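Local coordinates for neurotoxin (Clostridium botulinum, PDB 3N7L), which probably binds gangliosides on the nerve-cell surface through this receptor-binding domain, the part of a botulinum neurotoxin that recognises its target neuron, at residues 243-249 against 281-287; 313-319 against 331-337. All coordinates share one frame; numbering follows the deposited sequence.

Contact 1 (243-249 against 281-287); sequences YDKEYYM and YKIIIKR
Arg287 lays its CB over the centre of one face of the Tyr243 ring, 3.4 Å above the plane, in a CH-pi contact, while the carbonyl end of Ile285 sits at the ring's edge. The aliphatic root of an arginine suits this place: it packs on the aromatic face, and the extended chain carries the guanidinium on to Gly290. Tyr243 OH is held by Asn301. At the other end Lys282 uses its CG in the same way, 3.7 Å from the centroid of the Tyr248 ring but offset toward the rim. The Tyr247 ring has water 2 in plane at its edge and Ile283 CD1 near that plane. CG1 of Ile283 lies between its backbone N and carbonyl carbon (chi1 59°), which brings CD1 to 3.7 Å from Tyr247 CB.

Two backbone bonds make an antiparallel pair: Ile283 N to Tyr247 O (2.8 Å) is nearly straight, Tyr247 N to Ile283 O (2.9 Å) more bent. Toward Asp244, ahead of the strand, the segments separate enough for water 2 to accept from both Lys245 N and Ile285 N, before Asp244 N regains Ile285 O at 3.0 Å. Lys286, bent at chi2 and chi3, brings NZ to Asp244 OD2 at 2.8 Å from above the carboxylate plane; water 1 donates to that same oxygen. Glu246 OE2 and Lys282 NZ form a weaker salt bridge, 3.3 Å long.

In this sheet of the trefoil-clan domain, Tyr247, Ile283 and Ile285 thus pack on the buried side, whereas Ile284 and the Tyr248 ring lie among the Glu246-Lys282 and Asp244-Lys286 pairs, whose charges probably stabilise one another.

Contact 2 (313-319 against 331-337); sequences QYSLGMY and PLGALDQ
Pro331 packs its CG over one face of the Tyr319 ring, 3.7 Å from the centroid, and Gly333 N lies in plane at the ring's edge, 3.4 Å from CD2. Tyr319 CG stands between its own backbone N and carbonyl carbon (chi1 66°), folding the ring back across the partner strand. Glycine suits position 333 because the ring passes where a CB would stand; Gly317 likewise lies close under Leu335 CD1 and the Gln337 amide. The two glycines face each other as a hydrogen-bonded pair, with Gly333 N to Gly317 O at 2.7 Å. On the alternate face Leu316 and Leu332 cross at about a right angle, CD1 to CD2 4.0 Å, and the single methyl of Ala334 lies 3.9 Å from Tyr314 CB. Even here water 7 links Tyr319 OH to Leu332 O, and the closing bond, Tyr319 N to Pro331 O, is weak (3.4 Å).

The opposite end, with exposed Gln313 and Asp336, holds three waters. Ser315 and Leu335 still exchange two nearly straight backbone bonds, but beyond them water 5 donates to Gln313 O and Asp336 OD2, and the Asp336 carboxylate also has a salt bridge to Lys312. Buried Ser315 OG lies 2.9 Å from Gln337 OE1, with Leu335 O another possible acceptor for its proton, while water 6 links OG to Gln337 O.

This antiparallel hairpin therefore changes character along its length. Glycine, proline and tyrosine fit closely at one end, where buried Tyr319 O lacks a polar partner, probably at some energetic cost; polar groups at the other are satisfied partly by water, which probably makes that join less dependent on exact fit.

Contacts 1 and 2 belong to the same antiparallel sheet of the C-terminal receptor-binding region, with centres about 14 Å apart. Strand 302-308 lies between them, pairing with both 283-287 and 313-318, and a light packing touch joins Ile284 to Gln313. Each has a buried part and an exposed one: Tyr243, Tyr247, Ile283 and Ile285 against Asp244 in contact 1; Leu316, Leu332 and Ala334 against Gln313 and Asp336 in contact 2. Contact 1 joins strands separated by about thirty residues and mixes charged pairs with aromatic packing; contact 2 closes a local hairpin with a more regular backbone ladder. Water enters the strand pairing itself in contact 1, but in contact 2 it gathers mainly around side chains and the hairpin's ends.

Contact 1 (243-249 against 281-287)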
# COMPACT_ATOMS: atom_id res chain seq x y z
N TYR A 243 -1.29 -16.22 -5.01
CA TYR A 243 -0.49 -17.35 -5.42
C TYR A 243 -0.54 -17.37 -6.95
O TYR A 243 -1.39 -16.71 -7.55
CB TYR A 243 -1.09 -18.66 -4.88
CG TYR A 243 -0.95 -18.85 -3.38
CD1 TYR A 243 -2.05 -18.72 -2.52
CD2 TYR A 243 0.29 -19.15 -2.81
CE1 TYR A 243 -1.92 -18.89 -1.14
CE2 TYR A 243 0.43 -19.32 -1.43
CZ TYR A 243 -0.67 -19.19 -0.60
OH TYR A 243 -0.50 -19.36 0.75
N ASP A 244 0.38 -18.10 -7.58
CA ASP A 244 0.39 -18.24 -9.03
C ASP A 244 0.53 -16.93 -9.80
O ASP A 244 -0.07 -16.77 -10.86
CB ASP A 244 -0.90 -18.94 -9.49
CG ASP A 244 -1.28 -20.12 -8.60
OD1 ASP A 244 -2.49 -20.45 -8.54
OD2 ASP A 244 -0.38 -20.73 -7.98
N LYS A 245 1.31 -15.98 -9.28
CA LYS A 245 1.51 -14.69 -9.94
C LYS A 245 2.95 -14.22 -9.75
O LYS A 245 3.52 -14.36 -8.66
CB LYS A 245 0.54 -13.66 -9.36
CG LYS A 245 0.65 -12.24 -9.94
CD LYS A 245 -0.47 -11.35 -9.40
CE LYS A 245 -0.33 -9.89 -9.84
NZ LYS A 245 -0.18 -9.74 -11.31
N GLU A 246 3.54 -13.67 -10.80
CA GLU A 246 4.91 -13.19 -10.75
C GLU A 246 5.03 -11.92 -9.91
O GLU A 246 4.23 -11.00 -10.04
CB GLU A 246 5.43 -12.93 -12.16
CG GLU A 246 5.77 -14.18 -12.94
CD GLU A 246 6.40 -13.88 -14.30
OE1 GLU A 246 7.09 -14.75 -14.84
OE2 GLU A 246 6.20 -12.76 -14.82
N TYR A 247 6.04 -11.90 -9.04
CA TYR A 247 6.32 -10.77 -8.17
C TYR A 247 7.82 -10.58 -8.06
O TYR A 247 8.59 -11.54 -8.23
CB TYR A 247 5.83 -11.02 -6.73
CG TYR A 247 4.34 -11.00 -6.52
CD1 TYR A 247 3.65 -9.79 -6.44
CD2 TYR A 247 3.62 -12.18 -6.38
CE1 TYR A 247 2.27 -9.77 -6.23
CE2 TYR A 247 2.24 -12.18 -6.17
CZ TYR A 247 1.57 -10.97 -6.10
OH TYR A 247 0.21 -10.95 -5.92
N TYR A 248 8.24 -9.36 -7.77
CA TYR A 248 9.64 -9.08 -7.54
C TYR A 248 9.73 -9.11 -6.02
O TYR A 248 9.02 -8.36 -5.33
CB TYR A 248 10.04 -7.70 -8.08
CG TYR A 248 10.15 -7.67 -9.59
CD1 TYR A 248 9.15 -7.11 -10.37
CD2 TYR A 248 11.26 -8.22 -10.23
CE1 TYR A 248 9.25 -7.10 -11.77
CE2 TYR A 248 11.37 -8.22 -11.62
CZ TYR A 248 10.36 -7.65 -12.38
OH TYR A 248 10.47 -7.62 -13.75
N MET A 249 10.56 -10.00 -5.50
CA MET A 249 10.72 -10.13 -4.06
C MET A 249 11.85 -9.21 -3.63
O MET A 249 12.97 -9.30 -4.15
CB MET A 249 11.04 -11.57 -3.71
CG MET A 249 10.89 -11.87 -2.24
SD MET A 249 11.12 -13.62 -1.94
CE MET A 249 12.77 -13.61 -1.29
N TYR A 281 15.25 -11.47 -11.58
CA TYR A 281 14.34 -12.59 -11.62
C TYR A 281 13.09 -12.40 -10.77
O TYR A 281 13.14 -11.75 -9.72
CB TYR A 281 15.07 -13.86 -11.19
CG TYR A 281 16.27 -14.14 -12.07
CD1 TYR A 281 17.53 -14.39 -11.52
CD2 TYR A 281 16.15 -14.10 -13.46
CE1 TYR A 281 18.64 -14.58 -12.34
CE2 TYR A 281 17.25 -14.29 -14.29
CZ TYR A 281 18.49 -14.53 -13.72
OH TYR A 281 19.59 -14.69 -14.54
N LYS A 282 11.99 -12.96 -11.24
CA LYS A 282 10.72 -12.88 -10.55
C LYS A 282 10.43 -14.19 -9.84
O LYS A 282 10.94 -15.24 -10.22
CB LYS A 282 9.60 -12.58 -11.56
CG LYS A 282 9.65 -11.16 -12.10
CD LYS A 282 8.85 -11.00 -13.38
CE LYS A 282 9.64 -11.46 -14.59
NZ LYS A 282 8.92 -11.15 -15.87
N ILE A 283 9.61 -14.12 -8.81
CA ILE A 283 9.24 -15.30 -8.06
C ILE A 283 7.74 -15.53 -8.23
O ILE A 283 7.01 -14.61 -8.58
CB ILE A 283 9.58 -15.15 -6.52
CG1 ILE A 283 8.86 -13.94 -5.90
CG2 ILE A 283 11.07 -14.97 -6.34
CD1 ILE A 283 7.37 -14.20 -5.59
N ILE A 284 7.30 -16.76 -7.98
CA ILE A 284 5.90 -17.12 -8.04
C ILE A 284 5.64 -17.86 -6.73
O ILE A 284 6.38 -18.79 -6.38
CB ILE A 284 5.57 -18.06 -9.23
CG1 ILE A 284 5.77 -17.31 -10.55
CG2 ILE A 284 4.12 -18.55 -9.12
CD1 ILE A 284 5.63 -18.18 -11.78
N ILE A 285 4.62 -17.44 -5.99
CA ILE A 285 4.32 -18.07 -4.72
C ILE A 285 3.38 -19.25 -4.94
O ILE A 285 2.37 -19.12 -5.63
CB ILE A 285 3.67 -17.04 -3.75
CG1 ILE A 285 4.49 -15.74 -3.77
CG2 ILE A 285 3.64 -17.60 -2.33
CD1 ILE A 285 3.82 -14.57 -3.06
N LYS A 286 3.72 -20.40 -4.37
CA LYS A 286 2.92 -21.61 -4.52
C LYS A 286 2.46 -22.10 -3.16
O LYS A 286 3.25 -22.23 -2.23
CB LYS A 286 3.72 -22.70 -5.23
CG LYS A 286 4.24 -22.28 -6.60
CD LYS A 286 3.09 -21.98 -7.56
CE LYS A 286 2.29 -23.23 -7.90
NZ LYS A 286 1.09 -22.94 -8.74
N ARG A 287 1.18 -22.39 -3.06
CA ARG A 287 0.56 -22.83 -1.81
C ARG A 287 0.72 -24.31 -1.47
O ARG A 287 0.62 -25.18 -2.35
CB ARG A 287 -0.92 -22.46 -1.87
CG ARG A 287 -1.82 -23.09 -0.84
CD ARG A 287 -3.26 -22.74 -1.19
NE ARG A 287 -4.23 -23.61 -0.53
CZ ARG A 287 -4.62 -23.48 0.73
NH1 ARG A 287 -4.11 -22.50 1.48
NH2 ARG A 287 -5.50 -24.32 1.24
O HOH W 1 -0.53 -22.14 -5.49
O HOH W 2 2.49 -15.71 -6.68
O HOH W 3 12.26 -11.52 -7.09

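Contact 2 (313-319 against 331-337)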
# COMPACT_ATOMS: atom_id res chain seq x y z
N GLN A 313 13.03 -23.77 -14.42
CA GLN A 313 12.43 -23.26 -13.20
C GLN A 313 13.07 -23.88 -11.97
O GLN A 313 13.37 -25.08 -11.94
CB GLN A 313 10.93 -23.51 -13.19
CG GLN A 313 10.17 -22.39 -12.52
CD GLN A 313 8.67 -22.57 -12.57
OE1 GLN A 313 7.92 -21.59 -12.47
NE2 GLN A 313 8.21 -23.81 -12.72
N TYR A 314 13.30 -23.05 -10.97
CA TYR A 314 13.90 -23.50 -9.74
C TYR A 314 12.96 -23.14 -8.60
O TYR A 314 11.98 -22.42 -8.80
CB TYR A 314 15.25 -22.79 -9.50
CG TYR A 314 16.25 -22.94 -10.63
CD1 TYR A 314 16.15 -22.17 -11.79
CD2 TYR A 314 17.29 -23.86 -10.54
CE1 TYR A 314 17.06 -22.33 -12.85
CE2 TYR A 314 18.20 -24.03 -11.58
CZ TYR A 314 18.08 -23.26 -12.73
OH TYR A 314 18.98 -23.45 -13.76
N SER A 315 13.23 -23.68 -7.42
CA SER A 315 12.44 -23.35 -6.25
C SER A 315 13.48 -22.85 -5.25
O SER A 315 14.64 -23.26 -5.30
CB SER A 315 11.71 -24.58 -5.69
OG SER A 315 12.61 -25.63 -5.41
N LEU A 316 13.08 -21.93 -4.37
CA LEU A 316 14.03 -21.43 -3.39
C LEU A 316 14.20 -22.52 -2.33
O LEU A 316 13.24 -23.19 -1.97
CB LEU A 316 13.52 -20.13 -2.76
CG LEU A 316 13.30 -18.99 -3.77
CD1 LEU A 316 13.09 -17.68 -3.02
CD2 LEU A 316 14.52 -18.88 -4.69
N GLY A 317 15.43 -22.70 -1.87
CA GLY A 317 15.70 -23.72 -0.87
C GLY A 317 17.08 -23.56 -0.28
O GLY A 317 17.96 -22.94 -0.88
N MET A 318 17.28 -24.11 0.91
CA MET A 318 18.57 -24.04 1.59
C MET A 318 19.60 -24.88 0.85
O MET A 318 19.25 -25.85 0.20
CB MET A 318 18.45 -24.54 3.03
CG MET A 318 17.56 -23.69 3.93
SD MET A 318 17.41 -24.38 5.60
CE MET A 318 16.22 -25.68 5.30
N TYR A 319 20.86 -24.49 0.96
CA TYR A 319 21.95 -25.24 0.34
C TYR A 319 23.18 -25.07 1.21
O TYR A 319 23.21 -24.18 2.06
CB TYR A 319 22.22 -24.74 -1.09
CG TYR A 319 22.76 -23.33 -1.19
CD1 TYR A 319 24.13 -23.08 -1.19
CD2 TYR A 319 21.89 -22.24 -1.28
CE1 TYR A 319 24.62 -21.78 -1.28
CE2 TYR A 319 22.38 -20.94 -1.37
CZ TYR A 319 23.74 -20.72 -1.37
OH TYR A 319 24.23 -19.44 -1.44
N PRO A 331 22.29 -20.34 3.99
CA PRO A 331 21.88 -19.54 2.85
C PRO A 331 20.70 -20.13 2.09
O PRO A 331 20.49 -21.34 2.10
CB PRO A 331 23.13 -19.50 1.99
CG PRO A 331 23.66 -20.89 2.18
CD PRO A 331 23.52 -21.10 3.68
N LEU A 332 19.95 -19.26 1.43
CA LEU A 332 18.81 -19.66 0.63
C LEU A 332 19.22 -19.50 -0.83
O LEU A 332 19.73 -18.44 -1.22
CB LEU A 332 17.61 -18.76 0.93
CG LEU A 332 16.33 -19.23 0.25
CD1 LEU A 332 15.87 -20.53 0.91
CD2 LEU A 332 15.25 -18.16 0.36
N GLY A 333 19.00 -20.54 -1.63
CA GLY A 333 19.37 -20.48 -3.04
C GLY A 333 18.26 -20.90 -3.98
O GLY A 333 17.12 -21.03 -3.58
N ALA A 334 18.61 -21.10 -5.25
CA ALA A 334 17.63 -21.50 -6.26
C ALA A 334 17.99 -22.92 -6.72
O ALA A 334 19.01 -23.13 -7.36
CB ALA A 334 17.66 -20.53 -7.44
N LEU A 335 17.14 -23.88 -6.38
CA LEU A 335 17.41 -25.27 -6.70
C LEU A 335 16.35 -25.95 -7.56
O LEU A 335 15.16 -25.73 -7.39
CB LEU A 335 17.56 -26.05 -5.40
CG LEU A 335 18.43 -25.39 -4.33
CD1 LEU A 335 18.23 -26.08 -2.99
CD2 LEU A 335 19.88 -25.43 -4.77
N ASP A 336 16.81 -26.79 -8.49
CA ASP A 336 15.90 -27.55 -9.34
C ASP A 336 15.70 -28.84 -8.54
O ASP A 336 16.44 -29.80 -8.70
CB ASP A 336 16.55 -27.83 -10.70
CG ASP A 336 15.56 -28.37 -11.73
OD1 ASP A 336 15.83 -28.25 -12.94
OD2 ASP A 336 14.52 -28.93 -11.32
N GLN A 337 14.69 -28.83 -7.67
CA GLN A 337 14.44 -29.96 -6.78
C GLN A 337 12.99 -30.47 -6.76
O GLN A 337 12.05 -29.71 -7.01
CB GLN A 337 14.83 -29.55 -5.36
CG GLN A 337 14.07 -28.30 -4.90
CD GLN A 337 14.59 -27.71 -3.60
OE1 GLN A 337 14.16 -26.61 -3.19
NE2 GLN A 337 15.49 -28.41 -2.94
O HOH W 4 13.38 -26.62 -14.52
O HOH W 5 12.37 -27.11 -10.03
O HOH W 6 11.87 -27.10 -7.59
O HOH W 7 22.27 -17.45 -1.59